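PDB 6NB0: histidine kinase from Paraburkholderia phymatum, which probably catalyses the ATP-dependent autophosphorylation of a protein histidine, as a sensor kinase of a two-component phosphorelay. Local coordinates for residues A179-V184 with H228-F233. Sequence-based numbering, arbitrary orientation.
Sequences ALWLLV and HVLENF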
loop_
_atom_site.group_PDB
_atom_site.type_symbol
_atom_site.label_atom_id
_atom_site.label_comp_id
_atom_site.label_asym_id
_atom_site.label_seq_id
_atom_site.Cartn_x
_atom_site.Cartn_y
_atom_site.Cartn_z
ATOM N N ALA A 179 -11.206 2.829 -6.698
ATOM C CA ALA A 179 -11.098 4.101 -7.408
ATOM C C ALA A 179 -12.260 5.027 -7.082
ATOM O O ALA A 179 -12.055 6.221 -6.836
ATOM C CB ALA A 179 -11.006 3.854 -8.921
ATOM N N LEU A 180 -13.487 4.496 -7.057
ATOM C CA LEU A 180 -14.631 5.345 -6.753
ATOM C C LEU A 180 -14.615 5.774 -5.296
ATOM O O LEU A 180 -14.949 6.921 -4.979
ATOM C CB LEU A 180 -15.934 4.628 -7.085
ATOM C CG LEU A 180 -16.082 4.258 -8.575
ATOM C CD1 LEU A 180 -17.335 3.440 -8.742
ATOM C CD2 LEU A 180 -16.157 5.498 -9.446
ATOM N N TRP A 181 -14.244 4.861 -4.400
ATOM C CA TRP A 181 -14.081 5.234 -2.993
ATOM C C TRP A 181 -13.153 6.440 -2.845
ATOM O O TRP A 181 -13.459 7.394 -2.120
ATOM C CB TRP A 181 -13.535 4.022 -2.228
ATOM C CG TRP A 181 -13.307 4.264 -0.740
ATOM C CD1 TRP A 181 -14.173 3.994 0.282
ATOM C CD2 TRP A 181 -12.111 4.788 -0.137
ATOM N NE1 TRP A 181 -13.585 4.338 1.508
ATOM C CE2 TRP A 181 -12.322 4.831 1.260
ATOM C CE3 TRP A 181 -10.876 5.237 -0.651
ATOM C CZ2 TRP A 181 -11.344 5.295 2.153
ATOM C CZ3 TRP A 181 -9.908 5.694 0.242
ATOM C CH2 TRP A 181 -10.151 5.730 1.617
ATOM N N LEU A 182 -12.008 6.415 -3.537
ATOM C CA LEU A 182 -11.026 7.490 -3.383
ATOM C C LEU A 182 -11.509 8.768 -4.043
ATOM O O LEU A 182 -11.307 9.866 -3.509
ATOM C CB LEU A 182 -9.680 7.048 -3.975
ATOM C CG LEU A 182 -8.515 8.061 -3.911
ATOM C CD1 LEU A 182 -8.234 8.474 -2.453
ATOM C CD2 LEU A 182 -7.246 7.446 -4.531
ATOM N N LEU A 183 -12.156 8.638 -5.206
ATOM C CA LEU A 183 -12.755 9.785 -5.884
ATOM C C LEU A 183 -13.665 10.564 -4.934
ATOM O O LEU A 183 -13.580 11.796 -4.839
ATOM C CB LEU A 183 -13.538 9.282 -7.102
ATOM C CG LEU A 183 -13.731 10.165 -8.326
ATOM C CD1 LEU A 183 -12.391 10.304 -9.053
ATOM C CD2 LEU A 183 -14.811 9.563 -9.237
ATOM N N VAL A 184 -14.544 9.851 -4.211
ATOM C CA VAL A 184 -15.453 10.524 -3.275
ATOM C C VAL A 184 -14.724 10.947 -1.996
ATOM O O VAL A 184 -14.941 12.052 -1.481
ATOM C CB VAL A 184 -16.667 9.621 -2.947
ATOM C CG1 VAL A 184 -17.656 10.367 -2.020
ATOM C CG2 VAL A 184 -17.397 9.171 -4.264
ATOM N N HIS A 228 -9.768 12.612 9.679
ATOM C CA HIS A 228 -9.233 12.330 8.353
ATOM C C HIS A 228 -9.139 10.830 8.149
ATOM O O HIS A 228 -9.062 10.062 9.108
ATOM C CB HIS A 228 -7.839 12.953 8.181
ATOM C CG HIS A 228 -7.847 14.447 8.232
ATOM N ND1 HIS A 228 -8.352 15.220 7.210
ATOM C CD2 HIS A 228 -7.406 15.308 9.176
ATOM C CE1 HIS A 228 -8.221 16.499 7.528
ATOM N NE2 HIS A 228 -7.657 16.577 8.717
ATOM N N VAL A 229 -9.127 10.422 6.881
ATOM C CA VAL A 229 -8.863 9.041 6.493
ATOM C C VAL A 229 -7.554 8.924 5.707
ATOM O O VAL A 229 -6.754 8.019 5.952
ATOM C CB VAL A 229 -10.053 8.479 5.675
ATOM C CG1 VAL A 229 -9.707 7.165 5.014
ATOM C CG2 VAL A 229 -11.289 8.296 6.558
ATOM N N LEU A 230 -7.322 9.839 4.768
ATOM C CA LEU A 230 -6.119 9.746 3.941
ATOM C C LEU A 230 -4.867 10.124 4.745
ATOM O O LEU A 230 -4.923 10.838 5.748
ATOM C CB LEU A 230 -6.268 10.636 2.696
ATOM C CG LEU A 230 -7.486 10.312 1.809
ATOM C CD1 LEU A 230 -7.596 11.264 0.594
ATOM C CD2 LEU A 230 -7.478 8.822 1.314
ATOM N N GLU A 231 -3.717 9.651 4.270
ATOM C CA GLU A 231 -2.457 9.888 4.974
ATOM C C GLU A 231 -2.166 11.376 5.112
ATOM O O GLU A 231 -2.428 12.165 4.200
ATOM C CB GLU A 231 -1.292 9.232 4.239
ATOM C CG GLU A 231 -1.204 7.728 4.325
ATOM C CD GLU A 231 -0.026 7.219 3.503
ATOM O OE1 GLU A 231 0.033 7.553 2.286
ATOM O OE2 GLU A 231 0.838 6.514 4.067
ATOM N N ASN A 232 -1.568 11.746 6.246
ATOM C CA ASN A 232 -1.279 13.149 6.510
ATOM C C ASN A 232 -0.401 13.772 5.417
ATOM O O ASN A 232 -0.688 14.871 4.916
ATOM C CB ASN A 232 -0.620 13.298 7.879
ATOM C CG ASN A 232 -0.438 14.749 8.277
ATOM O OD1 ASN A 232 0.562 15.369 7.936
ATOM N ND2 ASN A 232 -1.408 15.295 9.005
ATOM N N PHE A 233 0.688 13.115 5.044
ATOM C CA PHE A 233 1.592 13.710 4.058
ATOM C C PHE A 233 0.964 13.743 2.670
ATOM O O PHE A 233 1.271 14.638 1.873
ATOM C CB PHE A 233 2.905 12.941 4.024
ATOM C CG PHE A 233 3.817 13.338 2.899
ATOM C CD1 PHE A 233 4.654 14.434 3.026
ATOM C CD2 PHE A 233 3.841 12.603 1.715
ATOM C CE1 PHE A 233 5.504 14.804 1.994
ATOM C CE2 PHE A 233 4.687 12.968 0.675
ATOM C CZ PHE A 233 5.521 14.068 0.817
#
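Leu-230 reaches two neighbouring helix residues with one methyl: CD2 lies 3.9 Å from Leu-182 CD1 and 4.1 Å from Trp-181 CH2. Seen from CD2 these partners stand roughly at right angles, so the methyl sits in the corner formed by the two side chains. It approaches the indole obliquely, and the side chains of Trp-181 and Leu-230 run past each other in opposite senses. With CG anti to the backbone N (chi1 180°), the indole of Trp-181 is carried out from the helix until its benzo end meets the loop. In the modelled conformer of Val-229, CG1 lies near the indole plane, 3.7 Å from Trp-181 CH2 and 3.8 Å from CZ2, an edge-on approach; it is less certain, because Val-229 is deposited in two conformers. The nearest CA pair, that of Leu-182 and Leu-230, is still 9.1 Å apart; branch ends therefore bridge the gap, and the contact is wholly apolar. The loop is tied to the same helix by Glu-189, whose OE2 accepts hydrogen bonds from the backbone N of both Val-229 and Leu-230. Arg-49 and Thr-53 of helix 44-68 also touch Trp-181, while Leu-253 and Cys-254 of helix 252-260 pack on Leu-182. Helix 173-189 lies with helices 135-154 and 252-260 against a mixed sheet, the alpha/beta sandwich characteristic of the histidine kinase catalytic domain; here its helical layer meets the segment leading into helix 232-238.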